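Local structure of polymerase X (Deinococcus radiodurans, 2W9M) at residues I404-G418 with R437-V451. The protein probably catalyses template-directed addition of deoxyribonucleotides to DNA as a family X polymerase, and carries a zinc-binding PHP domain. Sequence-based numbering, arbitrary orientation.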
# COMPACT_ATOMS: atom_id res chain seq x y z
N ILE A 404 -3.89 -14.15 -12.94
CA ILE A 404 -3.07 -14.74 -13.99
C ILE A 404 -2.71 -16.17 -13.61
O ILE A 404 -1.96 -16.40 -12.65
CB ILE A 404 -1.77 -13.94 -14.20
CG1 ILE A 404 -2.10 -12.48 -14.55
CG2 ILE A 404 -0.92 -14.57 -15.28
CD1 ILE A 404 -0.89 -11.56 -14.53
N LEU A 405 -3.27 -17.14 -14.33
CA LEU A 405 -2.99 -18.55 -14.05
C LEU A 405 -1.50 -18.81 -14.23
O LEU A 405 -0.82 -18.04 -14.90
CB LEU A 405 -3.84 -19.46 -14.94
CG LEU A 405 -5.34 -19.14 -14.94
CD1 LEU A 405 -6.11 -20.07 -15.86
CD2 LEU A 405 -5.90 -19.17 -13.54
N ASP A 406 -1.01 -19.89 -13.64
CA ASP A 406 0.44 -20.12 -13.57
C ASP A 406 1.12 -20.28 -14.93
O ASP A 406 2.34 -20.24 -15.01
CB ASP A 406 0.77 -21.31 -12.65
CG ASP A 406 0.18 -22.61 -13.14
OD1 ASP A 406 -0.88 -22.57 -13.81
OD2 ASP A 406 0.76 -23.68 -12.86
N ASP A 407 0.33 -20.45 -15.98
CA ASP A 407 0.89 -20.60 -17.32
C ASP A 407 0.85 -19.30 -18.14
O ASP A 407 1.36 -19.26 -19.26
CB ASP A 407 0.22 -21.75 -18.08
CG ASP A 407 -1.27 -21.54 -18.31
OD1 ASP A 407 -1.74 -20.38 -18.22
OD2 ASP A 407 -1.98 -22.53 -18.60
N GLY A 408 0.25 -18.26 -17.58
CA GLY A 408 0.18 -16.97 -18.25
C GLY A 408 -1.20 -16.62 -18.77
O GLY A 408 -1.45 -15.48 -19.18
N SER A 409 -2.11 -17.59 -18.75
CA SER A 409 -3.48 -17.37 -19.21
C SER A 409 -4.31 -16.67 -18.14
O SER A 409 -3.92 -16.63 -16.97
CB SER A 409 -4.13 -18.69 -19.63
OG SER A 409 -4.27 -19.56 -18.52
N LEU A 410 -5.46 -16.13 -18.54
CA LEU A 410 -6.31 -15.34 -17.64
C LEU A 410 -7.47 -16.13 -17.05
O LEU A 410 -8.00 -17.06 -17.66
CB LEU A 410 -6.81 -14.08 -18.36
CG LEU A 410 -5.96 -12.81 -18.27
CD1 LEU A 410 -4.47 -13.12 -18.06
CD2 LEU A 410 -6.18 -11.94 -19.50
N ASP A 411 -7.88 -15.74 -15.84
CA ASP A 411 -8.88 -16.47 -15.07
C ASP A 411 -10.29 -16.45 -15.69
O ASP A 411 -11.10 -17.34 -15.45
CB ASP A 411 -8.92 -15.94 -13.63
CG ASP A 411 -9.64 -16.87 -12.67
OD1 ASP A 411 -9.69 -18.09 -12.94
OD2 ASP A 411 -10.14 -16.39 -11.63
N PHE A 412 -10.58 -15.42 -16.49
CA PHE A 412 -11.87 -15.33 -17.18
C PHE A 412 -11.72 -15.54 -18.68
O PHE A 412 -10.71 -15.18 -19.27
CB PHE A 412 -12.52 -13.97 -16.93
CG PHE A 412 -13.16 -13.83 -15.58
CD1 PHE A 412 -13.89 -14.87 -15.03
CD2 PHE A 412 -13.06 -12.64 -14.87
CE1 PHE A 412 -14.49 -14.73 -13.80
CE2 PHE A 412 -13.66 -12.50 -13.64
CZ PHE A 412 -14.37 -13.55 -13.10
N PRO A 413 -12.75 -16.13 -19.32
CA PRO A 413 -12.75 -16.30 -20.77
C PRO A 413 -12.80 -14.95 -21.48
O PRO A 413 -13.26 -13.97 -20.88
CB PRO A 413 -14.05 -17.08 -21.03
CG PRO A 413 -14.42 -17.69 -19.71
CD PRO A 413 -13.95 -16.70 -18.69
N ASP A 414 -12.35 -14.89 -22.73
CA ASP A 414 -12.31 -13.63 -23.48
C ASP A 414 -13.67 -12.95 -23.60
O ASP A 414 -13.76 -11.72 -23.52
CB ASP A 414 -11.71 -13.85 -24.87
CG ASP A 414 -10.20 -14.02 -24.85
OD1 ASP A 414 -9.63 -14.12 -23.74
OD2 ASP A 414 -9.59 -14.05 -25.94
N ASP A 415 -14.72 -13.73 -23.81
CA ASP A 415 -16.06 -13.16 -23.97
C ASP A 415 -16.53 -12.48 -22.69
O ASP A 415 -17.22 -11.46 -22.74
CB ASP A 415 -17.06 -14.23 -24.40
CG ASP A 415 -16.98 -15.48 -23.56
OD1 ASP A 415 -17.86 -15.67 -22.69
OD2 ASP A 415 -16.02 -16.27 -23.74
N VAL A 416 -16.16 -13.04 -21.54
CA VAL A 416 -16.49 -12.44 -20.25
C VAL A 416 -15.72 -11.15 -20.03
O VAL A 416 -16.28 -10.15 -19.57
CB VAL A 416 -16.20 -13.40 -19.09
CG1 VAL A 416 -16.38 -12.69 -17.76
CG2 VAL A 416 -17.10 -14.62 -19.18
N LEU A 417 -14.42 -11.17 -20.35
CA LEU A 417 -13.58 -9.98 -20.25
C LEU A 417 -14.10 -8.87 -21.16
O LEU A 417 -13.81 -7.69 -20.95
CB LEU A 417 -12.13 -10.31 -20.63
CG LEU A 417 -11.41 -11.34 -19.75
CD1 LEU A 417 -9.99 -11.58 -20.25
CD2 LEU A 417 -11.41 -10.89 -18.30
N GLY A 418 -14.85 -9.26 -22.19
CA GLY A 418 -15.37 -8.31 -23.16
C GLY A 418 -16.54 -7.48 -22.65
O GLY A 418 -16.85 -6.43 -23.22
N ARG A 437 10.21 -18.91 -15.77
CA ARG A 437 8.80 -19.28 -15.89
C ARG A 437 7.88 -18.14 -15.49
O ARG A 437 6.83 -17.92 -16.10
CB ARG A 437 8.50 -20.54 -15.07
CG ARG A 437 8.36 -21.80 -15.90
CD ARG A 437 6.89 -22.06 -16.24
NE ARG A 437 6.29 -23.05 -15.35
CZ ARG A 437 5.00 -23.07 -15.01
NH1 ARG A 437 4.18 -22.13 -15.46
NH2 ARG A 437 4.54 -24.01 -14.19
N GLN A 438 8.27 -17.41 -14.45
CA GLN A 438 7.48 -16.30 -13.93
C GLN A 438 7.44 -15.14 -14.92
O GLN A 438 6.39 -14.53 -15.14
CB GLN A 438 8.05 -15.82 -12.59
CG GLN A 438 7.12 -14.89 -11.83
CD GLN A 438 6.03 -15.63 -11.09
OE1 GLN A 438 4.89 -15.71 -11.57
NE2 GLN A 438 6.36 -16.18 -9.93
N THR A 439 8.59 -14.85 -15.52
CA THR A 439 8.68 -13.79 -16.52
C THR A 439 7.80 -14.09 -17.73
O THR A 439 7.06 -13.22 -18.20
CB THR A 439 10.14 -13.59 -16.98
OG1 THR A 439 10.93 -13.15 -15.87
CG2 THR A 439 10.21 -12.55 -18.09
N GLU A 440 7.88 -15.32 -18.24
CA GLU A 440 7.08 -15.74 -19.38
C GLU A 440 5.59 -15.61 -19.06
O GLU A 440 4.79 -15.21 -19.90
CB GLU A 440 7.41 -17.18 -19.78
CG GLU A 440 6.68 -17.68 -21.01
CD GLU A 440 6.99 -19.14 -21.33
OE1 GLU A 440 6.05 -19.89 -21.66
OE2 GLU A 440 8.18 -19.53 -21.24
N ARG A 441 5.24 -15.95 -17.82
CA ARG A 441 3.87 -15.87 -17.34
C ARG A 441 3.30 -14.46 -17.45
O ARG A 441 2.22 -14.25 -18.00
CB ARG A 441 3.81 -16.35 -15.89
CG ARG A 441 2.50 -16.10 -15.16
CD ARG A 441 2.70 -16.36 -13.67
NE ARG A 441 1.45 -16.67 -12.97
CZ ARG A 441 1.37 -16.82 -11.65
NH1 ARG A 441 2.46 -16.69 -10.90
NH2 ARG A 441 0.21 -17.10 -11.07
N LEU A 442 4.05 -13.49 -16.95
CA LEU A 442 3.59 -12.10 -16.93
C LEU A 442 3.64 -11.43 -18.30
O LEU A 442 2.77 -10.62 -18.63
CB LEU A 442 4.37 -11.30 -15.88
CG LEU A 442 3.81 -11.45 -14.46
CD1 LEU A 442 4.90 -11.55 -13.43
CD2 LEU A 442 2.87 -10.31 -14.14
N ILE A 443 4.64 -11.77 -19.10
CA ILE A 443 4.72 -11.27 -20.47
C ILE A 443 3.49 -11.71 -21.26
O ILE A 443 2.91 -10.93 -22.01
CB ILE A 443 5.97 -11.78 -21.20
CG1 ILE A 443 7.22 -11.10 -20.64
CG2 ILE A 443 5.87 -11.50 -22.68
CD1 ILE A 443 8.50 -11.60 -21.27
N ARG A 444 3.10 -12.97 -21.06
CA ARG A 444 1.92 -13.53 -21.70
C ARG A 444 0.65 -12.79 -21.29
O ARG A 444 -0.19 -12.48 -22.13
CB ARG A 444 1.81 -15.02 -21.34
CG ARG A 444 0.45 -15.64 -21.62
CD ARG A 444 0.49 -16.55 -22.83
NE ARG A 444 -0.07 -17.86 -22.53
CZ ARG A 444 -1.28 -18.27 -22.91
NH1 ARG A 444 -2.06 -17.47 -23.62
NH2 ARG A 444 -1.70 -19.48 -22.58
N ALA A 445 0.53 -12.49 -20.00
CA ALA A 445 -0.67 -11.83 -19.48
C ALA A 445 -0.79 -10.37 -19.91
O ALA A 445 -1.89 -9.92 -20.24
CB ALA A 445 -0.71 -11.94 -17.96
N VAL A 446 0.31 -9.63 -19.91
CA VAL A 446 0.28 -8.22 -20.30
C VAL A 446 0.23 -8.06 -21.82
O VAL A 446 0.09 -6.94 -22.32
CB VAL A 446 1.48 -7.42 -19.73
CG1 VAL A 446 1.44 -7.40 -18.21
CG2 VAL A 446 2.79 -7.99 -20.24
N SER A 447 0.33 -9.17 -22.54
CA SER A 447 0.25 -9.14 -24.00
C SER A 447 -1.16 -9.43 -24.51
O SER A 447 -1.41 -9.41 -25.71
CB SER A 447 1.23 -10.16 -24.60
OG SER A 447 2.58 -9.74 -24.45
N HIS A 448 -2.08 -9.70 -23.58
CA HIS A 448 -3.46 -10.02 -23.94
C HIS A 448 -4.10 -8.81 -24.61
O HIS A 448 -3.79 -7.67 -24.26
CB HIS A 448 -4.23 -10.43 -22.68
CG HIS A 448 -5.57 -11.05 -22.95
ND1 HIS A 448 -6.67 -10.31 -23.33
CD2 HIS A 448 -5.99 -12.33 -22.86
CE1 HIS A 448 -7.71 -11.12 -23.48
NE2 HIS A 448 -7.32 -12.35 -23.20
N PRO A 449 -4.97 -9.04 -25.59
CA PRO A 449 -5.62 -7.95 -26.33
C PRO A 449 -6.55 -7.10 -25.46
O PRO A 449 -6.76 -5.92 -25.77
CB PRO A 449 -6.44 -8.68 -27.40
CG PRO A 449 -5.82 -10.02 -27.52
CD PRO A 449 -5.28 -10.36 -26.17
N LEU A 450 -7.11 -7.67 -24.40
CA LEU A 450 -8.13 -6.98 -23.61
C LEU A 450 -7.61 -6.37 -22.30
O LEU A 450 -8.29 -5.57 -21.66
CB LEU A 450 -9.31 -7.92 -23.32
CG LEU A 450 -10.13 -8.36 -24.54
CD1 LEU A 450 -11.37 -9.13 -24.11
CD2 LEU A 450 -10.52 -7.16 -25.38
N VAL A 451 -6.40 -6.75 -21.89
CA VAL A 451 -5.82 -6.25 -20.65
C VAL A 451 -5.54 -4.76 -20.72
O VAL A 451 -4.99 -4.29 -21.71
CB VAL A 451 -4.50 -6.98 -20.34
CG1 VAL A 451 -3.82 -6.35 -19.13
CG2 VAL A 451 -4.75 -8.45 -20.11
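Arg437, its chain bent at chi2 and chi3, brings NH1 to 2.7 Å from Asp406 O, and the Asp406 carboxylate stays near its guanidinium without forming a salt bridge. One helical turn on, Arg441 does the main polar work. With CG anti to the backbone N (chi1 170°) and the chain extended from there to NE, it reaches out to the type I turn Leu405-Gly408, with Asp406 CA over one face of the guanidinium. NH2 gives a 2.8 Å hydrogen bond to Ile404 O, nearly in line with that carbonyl, while NE reaches Leu405 O at 3.3 Å from above the carbonyl plane; Gly408 N, closing the turn, meets the same oxygen from the opposite face. Gln438 OE1 accepts from Arg441 NH1 in the guanidinium plane, so together with the two carbonyl bonds the group is held against turning. A leucine in place of Arg441 would probably leave the carbonyls of Ile404 and Leu405 without these donors and the turn less firmly tied to the helix. Gly408 comes close against the helix, its CA making a CA-H...O contact of 3.4 Å with Arg441 O, where a CB would clash with Arg444 CG. Arg444 bends back to lay its guanidinium face over Ser409 CB. Next comes Ala445, whose CB packs on Ile404 CD1 at 3.5 Å and also meets Leu410 CD1. Beyond the helix, His448 is held at both ring nitrogens: NE2 donates to Asp414 OD1 (3.0 Å), in the ring plane but above the carboxylate plane, and ND1 accepts from Leu450 N. Leu410 CD2 sits over one ring face in a CH-pi contact, Pro449 CD over the other. Leu450 CD1 packs against Leu417 CB (3.8 Å), and Val451 CG2 touches Leu410 CD2. The loop after strand 396-403, neighbour of strand 422-426 in the parallel PHP sheet, thus packs along helix 435-446; Arg441 and Leu442 bring this helix close to the zinc ligands His428 and His456, while Ile443 and Val446 touch helix 472-482.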